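Local coordinates for protein Ras-3 from Cryphonectria parasitica (Cryphonectria parasitica, PDB 4KU4) that belongs to the Ras family of small P-loop nucleotide-binding proteins and here holds guanosine-5'-diphosphate and magnesium, at residues Phe89-Val95 with Val140-Lys146; Leu30-Lys36 with Val182-Phe187. All blocks are in the same frame, centred on the assembly; numbering follows the deposited sequence. Where two conformers were deposited one is given.

Overall arrangement
The chain illustrates how an alpha/beta nucleotide-binding domain divides its labour between a sheet and the helices laid on it. Interaction 1 lies in the core: two neighbouring parallel strands joined by a ladder of backbone hydrogen bonds, with charged and amide side chains where the strand ends reach guanosine-5'-diphosphate. Interaction 2 pairs two helices above one face of the same sheet and has no hydrogen bond across it; leucine, valine and phenylalanine fill its middle, and a long salt bridge lies at its outer margin. The two meet where L30 packs on V92 and N145, and A185 on V143. Along the chain, interaction 1 is nested within the loop closed by interaction 2.

Interaction 1 of 2, residues Phe89-Val95 with Val140-Lys146; sequences FVIVFDV and VVLVGNK. With GDP (guanosine-5'-diphosphate), chain C.
The ring of F93 reaches across to the neighbouring strand and lies on G144, whose CA sits over one ring face, offset toward the rim. This CH-pi contact measures 3.7 Å from G144 CA to the ring centroid, 20° off the normal. With chi1 at 73°, CG stands between the backbone N and the carbonyl carbon, which swings the ring over the glycine; CD2 comes obliquely to within 3.3 Å of V143 O, and F101 of helix 98-118 meets the same ring. The carboxylate of D94 is the second flat group. K146 NZ approaches its OD2 from above the plane, 53° out of it, in a salt bridge of 2.9 Å, while OD1 is bonded to T96 OG1. NZ also binds G24 O and, weakly, the sugar O4' of the nucleotide. The extended lysine chain runs over the guanine, its CG 3.8 Å from C6 and above a face of the base. N145 turns its amide to the base rim, where ND2 lies 3.0 Å from N7; V25 O accepts a hydrogen bond from ND2, and T174 OG1 and A176 N bond to OD1, which probably fixes the amide's rotation. Behind these ends the strands run parallel: I91 and F93 bond through both N and O, F89 through its O, and the ladder runs from V141 N–F89 O (2.8 Å) to V95 N–N145 O. V90 CG1 meets V143 CG2 at 3.5 Å on the face under helix 182-196; I91 CD1 meets V140 CG1 at 3.7 Å on the face toward helix 98-118. N145 and K146, with D148 whose OD1 also binds the nucleotide, form the NKxD guanine-recognition motif of Ras-type domains, set at the C-terminal end of an inner parallel strand.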
ATOM      1  N   PHE A  89      -2.861   0.538   5.312  1.00  7.10           N
ATOM      2  CA  PHE A  89      -1.635  -0.064   4.825  1.00  7.58           C
ATOM      3  C   PHE A  89      -1.671  -0.546   3.388  1.00 11.50           C
ATOM      4  O   PHE A  89      -2.624  -1.185   2.945  1.00  8.43           O
ATOM      5  CB  PHE A  89      -1.231  -1.221   5.746  1.00  7.30           C
ATOM      6  CG  PHE A  89      -0.948  -0.788   7.151  1.00 14.70           C
ATOM      7  CD1 PHE A  89       0.332  -0.408   7.525  1.00 13.33           C
ATOM      8  CD2 PHE A  89      -1.967  -0.717   8.086  1.00 13.19           C
ATOM      9  CE1 PHE A  89       0.605   0.014   8.812  1.00 15.09           C
ATOM     10  CE2 PHE A  89      -1.704  -0.298   9.383  1.00 15.12           C
ATOM     11  CZ  PHE A  89      -0.409   0.078   9.740  1.00 15.41           C
ATOM     12  N   VAL A  90      -0.602  -0.230   2.674  1.00  6.98           N
ATOM     13  CA  VAL A  90      -0.402  -0.710   1.329  1.00  7.37           C
ATOM     14  C   VAL A  90       0.840  -1.584   1.362  1.00  9.86           C
ATOM     15  O   VAL A  90       1.952  -1.088   1.562  1.00  9.29           O
ATOM     16  CB  VAL A  90      -0.201   0.458   0.368  1.00  6.59           C
ATOM     17  CG1 VAL A  90       0.033  -0.054  -1.055  1.00 10.96           C
ATOM     18  CG2 VAL A  90      -1.415   1.409   0.423  1.00 10.67           C
ATOM     19  N   ILE A  91       0.646  -2.894   1.201  1.00  5.54           N
ATOM     20  CA  ILE A  91       1.746  -3.843   1.231  1.00  7.82           C
ATOM     21  C   ILE A  91       2.066  -4.269  -0.192  1.00  9.55           C
ATOM     22  O   ILE A  91       1.258  -4.916  -0.851  1.00  7.72           O
ATOM     23  CB  ILE A  91       1.395  -5.022   2.139  1.00 11.60           C
ATOM     24  CG1 ILE A  91       0.952  -4.471   3.497  1.00  6.37           C
ATOM     25  CG2 ILE A  91       2.575  -6.001   2.250  1.00 13.47           C
ATOM     26  CD1 ILE A  91       0.736  -5.562   4.545  1.00 10.00           C
ATOM     27  N   VAL A  92       3.240  -3.857  -0.664  1.00  5.44           N
ATOM     28  CA  VAL A  92       3.609  -4.002  -2.066  1.00  8.11           C
ATOM     29  C   VAL A  92       4.536  -5.196  -2.322  1.00  8.27           C
ATOM     30  O   VAL A  92       5.496  -5.448  -1.576  1.00  7.65           O
ATOM     31  CB  VAL A  92       4.307  -2.717  -2.566  1.00  8.28           C
ATOM     32  CG1 VAL A  92       4.521  -2.771  -4.074  1.00  9.59           C
ATOM     33  CG2 VAL A  92       3.486  -1.498  -2.190  1.00  6.59           C
ATOM     34  N   PHE A  93       4.247  -5.929  -3.391  1.00  9.63           N
ATOM     35  CA  PHE A  93       5.181  -6.936  -3.891  1.00  6.98           C
ATOM     36  C   PHE A  93       5.375  -6.726  -5.395  1.00 11.64           C
ATOM     37  O   PHE A  93       4.665  -5.920  -6.006  1.00  9.07           O
ATOM     38  CB  PHE A  93       4.723  -8.356  -3.545  1.00  9.98           C
ATOM     39  CG  PHE A  93       3.553  -8.842  -4.333  1.00  9.17           C
ATOM     40  CD1 PHE A  93       3.746  -9.578  -5.499  1.00 10.51           C
ATOM     41  CD2 PHE A  93       2.258  -8.633  -3.877  1.00 13.99           C
ATOM     42  CE1 PHE A  93       2.664 -10.060  -6.228  1.00  9.63           C
ATOM     43  CE2 PHE A  93       1.170  -9.117  -4.593  1.00  6.35           C
ATOM     44  CZ  PHE A  93       1.377  -9.837  -5.771  1.00  9.25           C
ATOM     45  N   ASP A  94       6.377  -7.405  -5.950  1.00 10.36           N
ATOM     46  CA  ASP A  94       6.804  -7.242  -7.337  1.00 12.57           C
ATOM     47  C   ASP A  94       6.342  -8.511  -8.010  1.00 11.30           C
ATOM     48  O   ASP A  94       6.732  -9.599  -7.589  1.00  9.09           O
ATOM     49  CB  ASP A  94       8.341  -7.120  -7.351  1.00  8.22           C
ATOM     50  CG  ASP A  94       8.937  -7.034  -8.753  1.00 13.21           C
ATOM     51  OD1 ASP A  94       8.271  -7.356  -9.752  1.00 10.79           O
ATOM     52  OD2 ASP A  94      10.111  -6.636  -8.840  1.00 12.94           O
ATOM     53  N   VAL A  95       5.478  -8.401  -9.016  1.00  8.78           N
ATOM     54  CA  VAL A  95       4.883  -9.606  -9.571  1.00 11.71           C
ATOM     55  C   VAL A  95       5.938 -10.453 -10.273  1.00 11.86           C
ATOM     56  O   VAL A  95       5.699 -11.627 -10.541  1.00 11.20           O
ATOM     57  CB  VAL A  95       3.699  -9.340 -10.543  1.00 15.52           C
ATOM     58  CG1 VAL A  95       2.562  -8.600  -9.833  1.00 10.30           C
ATOM     59  CG2 VAL A  95       4.173  -8.617 -11.795  1.00 12.22           C
ATOM     60  N   VAL A 140      -6.058  -3.066   4.887  1.00  9.75           N
ATOM     61  CA  VAL A 140      -4.822  -3.371   4.196  1.00  7.83           C
ATOM     62  C   VAL A 140      -5.121  -3.678   2.740  1.00  9.06           C
ATOM     63  O   VAL A 140      -6.135  -4.298   2.425  1.00 11.76           O
ATOM     64  CB  VAL A 140      -4.129  -4.612   4.809  1.00  7.44           C
ATOM     65  CG1 VAL A 140      -2.868  -4.937   4.056  1.00  7.67           C
ATOM     66  CG2 VAL A 140      -3.840  -4.374   6.282  1.00 12.32           C
ATOM     67  N   VAL A 141      -4.243  -3.245   1.850  1.00  6.00           N
ATOM     68  CA  VAL A 141      -4.339  -3.687   0.462  1.00  8.39           C
ATOM     69  C   VAL A 141      -3.010  -4.289   0.031  1.00  8.48           C
ATOM     70  O   VAL A 141      -1.947  -3.704   0.256  1.00  6.30           O
ATOM     71  CB  VAL A 141      -4.814  -2.567  -0.523  1.00  7.84           C
ATOM     72  CG1 VAL A 141      -3.902  -1.352  -0.482  1.00 11.57           C
ATOM     73  CG2 VAL A 141      -4.935  -3.123  -1.962  1.00  9.82           C
ATOM     74  N   LEU A 142      -3.070  -5.487  -0.544  1.00  9.03           N
ATOM     75  CA  LEU A 142      -1.891  -6.092  -1.142  1.00 10.94           C
ATOM     76  C   LEU A 142      -1.802  -5.628  -2.577  1.00 10.41           C
ATOM     77  O   LEU A 142      -2.764  -5.769  -3.331  1.00  8.30           O
ATOM     78  CB  LEU A 142      -1.993  -7.608  -1.132  1.00 12.07           C
ATOM     79  CG  LEU A 142      -1.883  -8.390   0.169  1.00 21.13           C
ATOM     80  CD1 LEU A 142      -2.336  -9.794  -0.154  1.00 21.21           C
ATOM     81  CD2 LEU A 142      -0.450  -8.389   0.721  1.00 11.84           C
ATOM     82  N   VAL A 143      -0.645  -5.102  -2.955  1.00  8.06           N
ATOM     83  CA  VAL A 143      -0.461  -4.545  -4.287  1.00  7.64           C
ATOM     84  C   VAL A 143       0.553  -5.349  -5.081  1.00 10.00           C
ATOM     85  O   VAL A 143       1.696  -5.500  -4.666  1.00 12.50           O
ATOM     86  CB  VAL A 143      -0.009  -3.071  -4.222  1.00  8.68           C
ATOM     87  CG1 VAL A 143       0.423  -2.562  -5.600  1.00  8.84           C
ATOM     88  CG2 VAL A 143      -1.106  -2.189  -3.639  1.00 12.58           C
ATOM     89  N   GLY A 144       0.133  -5.885  -6.215  1.00  5.59           N
ATOM     90  CA  GLY A 144       1.061  -6.571  -7.110  1.00  6.26           C
ATOM     91  C   GLY A 144       1.565  -5.568  -8.130  1.00 10.77           C
ATOM     92  O   GLY A 144       0.879  -5.295  -9.111  1.00 10.12           O
ATOM     93  N   ASN A 145       2.764  -5.028  -7.901  1.00  7.08           N
ATOM     94  CA  ASN A 145       3.292  -3.952  -8.739  1.00 10.50           C
ATOM     95  C   ASN A 145       4.162  -4.493  -9.864  1.00 11.46           C
ATOM     96  O   ASN A 145       4.559  -5.659  -9.842  1.00  7.17           O
ATOM     97  CB  ASN A 145       4.084  -2.953  -7.895  1.00  8.82           C
ATOM     98  CG  ASN A 145       4.453  -1.691  -8.676  1.00 10.38           C
ATOM     99  OD1 ASN A 145       3.628  -1.134  -9.403  1.00  8.13           O
ATOM    100  ND2 ASN A 145       5.689  -1.223  -8.504  1.00 12.11           N
ATOM    101  N   LYS A 146       4.431  -3.630 -10.843  1.00  6.88           N
ATOM    102  CA  LYS A 146       5.194  -3.953 -12.046  1.00  7.65           C
ATOM    103  C   LYS A 146       4.398  -4.862 -12.981  1.00 12.58           C
ATOM    104  O   LYS A 146       4.954  -5.742 -13.637  1.00 16.27           O
ATOM    105  CB  LYS A 146       6.570  -4.557 -11.713  1.00  7.85           C
ATOM    106  CG  LYS A 146       7.317  -3.892 -10.561  1.00 11.42           C
ATOM    107  CD  LYS A 146       8.820  -4.059 -10.703  1.00 11.24           C
ATOM    108  CE  LYS A 146       9.561  -3.476  -9.493  1.00 10.68           C
ATOM    109  NZ  LYS A 146      10.976  -3.948  -9.440  1.00 15.10           N
TER
HETATM  110  PB  GDP C 301      11.201   0.441  -3.535  1.00  7.94           P
HETATM  111  O1B GDP C 301      10.914   1.851  -3.075  1.00  8.87           O
HETATM  112  O2B GDP C 301      10.076  -0.482  -3.076  1.00  5.43           O
HETATM  113  O3B GDP C 301      12.533  -0.035  -2.991  1.00 12.54           O
HETATM  114  O3A GDP C 301      11.235   0.431  -5.154  1.00  7.57           O
HETATM  115  PA  GDP C 301      11.518   1.692  -6.148  1.00  9.10           P
HETATM  116  O1A GDP C 301      10.327   2.620  -6.248  1.00 11.07           O
HETATM  117  O2A GDP C 301      12.772   2.449  -5.785  1.00  7.25           O
HETATM  118  O5' GDP C 301      11.683   0.958  -7.563  1.00 13.05           O
HETATM  119  C5' GDP C 301      12.721  -0.014  -7.716  1.00 12.31           C
HETATM  120  C4' GDP C 301      12.934  -0.222  -9.206  1.00 14.54           C
HETATM  121  O4' GDP C 301      11.720  -0.717  -9.732  1.00 11.05           O
HETATM  122  C3' GDP C 301      13.233   1.064  -9.950  1.00 16.92           C
HETATM  123  O3' GDP C 301      14.203   0.806 -10.982  1.00 19.30           O
HETATM  124  C2' GDP C 301      11.910   1.421 -10.584  1.00 18.87           C
HETATM  125  O2' GDP C 301      12.079   2.152 -11.798  1.00 15.15           O
HETATM  126  C1' GDP C 301      11.313   0.052 -10.842  1.00 17.70           C
HETATM  127  N9  GDP C 301       9.836   0.045 -10.832  1.00 13.53           N
HETATM  128  C8  GDP C 301       9.030   0.424  -9.820  1.00  8.99           C
HETATM  129  N7  GDP C 301       7.732   0.252 -10.162  1.00 10.25           N
HETATM  130  C5  GDP C 301       7.707  -0.256 -11.406  1.00 11.03           C
HETATM  131  C6  GDP C 301       6.674  -0.668 -12.369  1.00 13.93           C
HETATM  132  O6  GDP C 301       5.470  -0.581 -12.077  1.00 10.91           O
HETATM  133  N1  GDP C 301       7.070  -1.150 -13.555  1.00 11.11           N
HETATM  134  C2  GDP C 301       8.353  -1.253 -13.905  1.00 12.10           C
HETATM  135  N2  GDP C 301       8.644  -1.741 -15.135  1.00 14.94           N
HETATM  136  N3  GDP C 301       9.362  -0.889 -13.073  1.00 15.85           N
HETATM  137  C4  GDP C 301       9.093  -0.392 -11.843  1.00 11.87           C
HETATM  138  O   HOH W   1      11.595  -6.150 -10.695  1.00 27.73           O

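Interaction 2 of 2, residues Leu30-Lys36 with Val182-Phe187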
ATOM      1  N   LEU A  30       5.427   4.070  -6.577  1.00  8.21           N
ATOM      2  CA  LEU A  30       3.976   4.141  -6.417  1.00  6.47           C
ATOM      3  C   LEU A  30       3.558   5.447  -5.745  1.00 10.94           C
ATOM      4  O   LEU A  30       2.622   6.107  -6.183  1.00  7.46           O
ATOM      5  CB  LEU A  30       3.466   2.950  -5.599  1.00  7.27           C
ATOM      6  CG  LEU A  30       3.349   1.613  -6.323  1.00 11.07           C
ATOM      7  CD1 LEU A  30       3.213   0.491  -5.305  1.00  9.69           C
ATOM      8  CD2 LEU A  30       2.167   1.613  -7.276  1.00 15.87           C
ATOM      9  N   THR A  31       4.260   5.809  -4.673  1.00  8.04           N
ATOM     10  CA  THR A  31       3.899   6.976  -3.878  1.00  8.96           C
ATOM     11  C   THR A  31       4.141   8.273  -4.650  1.00  9.48           C
ATOM     12  O   THR A  31       3.345   9.198  -4.576  1.00  7.80           O
ATOM     13  CB  THR A  31       4.690   7.027  -2.557  1.00 13.20           C
ATOM     14  OG1 THR A  31       4.586   5.773  -1.865  1.00 11.64           O
ATOM     15  CG2 THR A  31       4.148   8.118  -1.659  1.00 11.07           C
ATOM     16  N   VAL A  32       5.258   8.336  -5.363  1.00 10.35           N
ATOM     17  CA  VAL A  32       5.618   9.504  -6.168  1.00 10.37           C
ATOM     18  C   VAL A  32       4.641   9.658  -7.341  1.00 11.25           C
ATOM     19  O   VAL A  32       4.213  10.762  -7.679  1.00  9.76           O
ATOM     20  CB  VAL A  32       7.085   9.368  -6.665  1.00 13.65           C
ATOM     21  CG1 VAL A  32       7.398  10.392  -7.726  1.00 18.94           C
ATOM     22  CG2 VAL A  32       8.049   9.486  -5.493  1.00 16.85           C
ATOM     23  N   ASN A  33       4.257   8.538  -7.933  1.00 11.31           N
ATOM     24  CA  ASN A  33       3.229   8.546  -8.971  1.00 11.86           C
ATOM     25  C   ASN A  33       1.884   9.036  -8.443  1.00 10.56           C
ATOM     26  O   ASN A  33       1.296   9.961  -9.001  1.00 11.60           O
ATOM     27  CB  ASN A  33       3.100   7.166  -9.630  1.00 10.35           C
ATOM     28  CG  ASN A  33       2.096   7.156 -10.777  1.00 15.37           C
ATOM     29  OD1 ASN A  33       0.907   6.846 -10.589  1.00 20.64           O
ATOM     30  ND2 ASN A  33       2.567   7.493 -11.972  1.00 13.13           N
ATOM     31  N   LEU A  34       1.406   8.423  -7.360  1.00  7.38           N
ATOM     32  CA  LEU A  34       0.140   8.788  -6.768  1.00  6.76           C
ATOM     33  C   LEU A  34       0.052  10.277  -6.455  1.00 14.22           C
ATOM     34  O   LEU A  34      -0.961  10.903  -6.730  1.00 12.38           O
ATOM     35  CB  LEU A  34      -0.103   7.998  -5.493  1.00 11.68           C
ATOM     36  CG  LEU A  34      -1.342   8.420  -4.714  1.00 12.79           C
ATOM     37  CD1 LEU A  34      -2.601   7.873  -5.396  1.00 11.99           C
ATOM     38  CD2 LEU A  34      -1.228   7.929  -3.288  1.00 16.65           C
ATOM     39  N   THR A  35       1.116  10.828  -5.867  1.00 11.61           N
ATOM     40  CA  THR A  35       1.095  12.201  -5.382  1.00 11.17           C
ATOM     41  C   THR A  35       1.459  13.244  -6.434  1.00 14.63           C
ATOM     42  O   THR A  35       1.441  14.432  -6.143  1.00 10.65           O
ATOM     43  CB  THR A  35       1.990  12.377  -4.146  1.00 10.30           C
ATOM     44  OG1 THR A  35       3.344  12.086  -4.502  1.00 12.85           O
ATOM     45  CG2 THR A  35       1.537  11.457  -3.029  1.00  8.88           C
ATOM     46  N   LYS A  36       1.764  12.803  -7.648  1.00 11.74           N
ATOM     47  CA  LYS A  36       2.028  13.722  -8.755  1.00 11.12           C
ATOM     48  C   LYS A  36       3.240  14.596  -8.450  1.00 14.52           C
ATOM     49  O   LYS A  36       3.267  15.788  -8.765  1.00 16.27           O
ATOM     50  CB  LYS A  36       0.786  14.573  -9.056  1.00 17.86           C
ATOM     51  CG  LYS A  36      -0.510  13.771  -9.238  1.00 18.75           C
ATOM     52  CD  LYS A  36      -0.725  13.382 -10.699  1.00 21.10           C
ATOM     53  CE  LYS A  36      -1.885  12.400 -10.842  1.00 27.30           C
ATOM     54  NZ  LYS A  36      -3.123  12.924 -10.184  1.00 28.97           N
ATOM     55  N   VAL A 182      -2.908   2.838 -10.033  1.00  6.98           N
ATOM     56  CA  VAL A 182      -2.288   3.362  -8.821  1.00 10.13           C
ATOM     57  C   VAL A 182      -3.324   4.018  -7.888  1.00  8.22           C
ATOM     58  O   VAL A 182      -3.372   3.704  -6.695  1.00  8.58           O
ATOM     59  CB  VAL A 182      -1.120   4.329  -9.121  1.00  8.84           C
ATOM     60  CG1 VAL A 182      -0.589   4.913  -7.812  1.00  8.20           C
ATOM     61  CG2 VAL A 182       0.001   3.602  -9.851  1.00 10.87           C
ATOM     62  N   GLU A 183      -4.158   4.926  -8.400  1.00  9.53           N
ATOM     63  CA  GLU A 183      -5.159   5.541  -7.522  1.00 11.10           C
ATOM     64  C   GLU A 183      -6.120   4.505  -6.920  1.00  9.53           C
ATOM     65  O   GLU A 183      -6.462   4.576  -5.741  1.00  7.52           O
ATOM     66  CB  GLU A 183      -5.944   6.667  -8.230  1.00 11.52           C
ATOM     67  CG  GLU A 183      -5.148   7.942  -8.410  1.00 16.59           C
ATOM     68  CD  GLU A 183      -5.977   9.075  -8.986  1.00 21.47           C
ATOM     69  OE1 GLU A 183      -7.163   8.854  -9.324  1.00 20.83           O
ATOM     70  OE2 GLU A 183      -5.424  10.188  -9.110  1.00 20.06           O
ATOM     71  N   GLU A 184      -6.564   3.544  -7.728  1.00  8.53           N
ATOM     72  CA  GLU A 184      -7.459   2.506  -7.229  1.00 12.67           C
ATOM     73  C   GLU A 184      -6.841   1.789  -6.031  1.00 11.88           C
ATOM     74  O   GLU A 184      -7.517   1.497  -5.051  1.00  9.32           O
ATOM     75  CB  GLU A 184      -7.788   1.503  -8.335  1.00 13.72           C
ATOM     76  CG  GLU A 184      -8.823   2.027  -9.331  1.00 19.60           C
ATOM     77  CD  GLU A 184      -8.282   3.036 -10.335  0.53 25.12           C
ATOM     78  OE1 GLU A 184      -7.066   3.347 -10.361  0.53 18.57           O
ATOM     79  OE2 GLU A 184      -9.110   3.539 -11.117  0.53 29.59           O
ATOM     80  N   ALA A 185      -5.543   1.527  -6.105  1.00 11.80           N
ATOM     81  CA  ALA A 185      -4.870   0.792  -5.044  1.00 11.60           C
ATOM     82  C   ALA A 185      -4.891   1.570  -3.728  1.00  7.86           C
ATOM     83  O   ALA A 185      -5.341   1.048  -2.709  1.00 12.05           O
ATOM     84  CB  ALA A 185      -3.467   0.483  -5.447  1.00  7.01           C
ATOM     85  N   PHE A 186      -4.394   2.807  -3.748  1.00  6.84           N
ATOM     86  CA  PHE A 186      -4.370   3.633  -2.542  1.00  9.10           C
ATOM     87  C   PHE A 186      -5.766   3.960  -2.020  1.00  8.02           C
ATOM     88  O   PHE A 186      -6.005   3.918  -0.812  1.00  9.91           O
ATOM     89  CB  PHE A 186      -3.617   4.948  -2.781  1.00  9.46           C
ATOM     90  CG  PHE A 186      -2.123   4.800  -2.822  1.00  7.47           C
ATOM     91  CD1 PHE A 186      -1.379   4.861  -1.651  1.00 12.16           C
ATOM     92  CD2 PHE A 186      -1.452   4.636  -4.027  1.00  8.69           C
ATOM     93  CE1 PHE A 186      -0.012   4.738  -1.673  1.00 12.41           C
ATOM     94  CE2 PHE A 186      -0.070   4.518  -4.048  1.00 12.76           C
ATOM     95  CZ  PHE A 186       0.647   4.564  -2.864  1.00 11.33           C
ATOM     96  N   PHE A 187      -6.684   4.318  -2.918  1.00  6.36           N
ATOM     97  CA  PHE A 187      -8.013   4.699  -2.465  1.00 10.28           C
ATOM     98  C   PHE A 187      -8.793   3.500  -1.913  1.00 10.53           C
ATOM     99  O   PHE A 187      -9.746   3.670  -1.160  1.00  9.82           O
ATOM    100  CB  PHE A 187      -8.816   5.356  -3.592  1.00 12.66           C
ATOM    101  CG  PHE A 187      -8.228   6.635  -4.106  1.00 12.80           C
ATOM    102  CD1 PHE A 187      -7.123   7.221  -3.505  1.00 11.42           C
ATOM    103  CD2 PHE A 187      -8.794   7.259  -5.200  1.00 13.98           C
ATOM    104  CE1 PHE A 187      -6.593   8.404  -3.991  1.00 14.60           C
ATOM    105  CE2 PHE A 187      -8.270   8.441  -5.692  1.00 12.54           C
ATOM    106  CZ  PHE A 187      -7.171   9.017  -5.082  1.00 14.56           C
TER
HETATM  107  O   HOH W   2      -5.713  11.653 -11.126  1.00 36.69           O
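E183 OE2 has three partners at the margin of this helix pair. K36 NZ faces it in a long salt bridge of 3.7 Å, a water donates to it and accepts from the lysine (3.0 Å from NZ), and R53 of strand 50-57 forms a further salt bridge to it. The same R53 bonds L34 O, so one arginine ties both helix segments to the sheet edge. K36, which has positive phi in a Schellman motif, brings its NZ toward the glutamate through bends at chi2 and chi4. Further inside, the contact is apolar. L34 is a knob set in a hole formed by V182, E183, F186 and F187. Its CG lies anti to the backbone N (chi1 174°), carrying CD2 over the middle of the F186 ring, a tight CH-pi contact with 3.3 Å from CD2 to the centroid. The other branch, CD1, rests 3.9 Å from E183 CG. The isopropyl group of V182 fills the next space along: its CG1 meets L34 CB at 3.9 Å, its CG2 meets L30 CD2 at the same distance, and N33 OD1 lies against CG2 at 3.4 Å. T31 brings its CA obliquely to the far end of the F186 ring. The axes of the two short helical segments cross at -101°, 9.9 Å apart, and the contact runs from L30 to K36 on one and from V182 to F187 on the other. What results is the crossing of the helix after the probable P-loop with the C-terminal helix, both laid on one side of the sheet, as in the Ras-type alpha/beta fold.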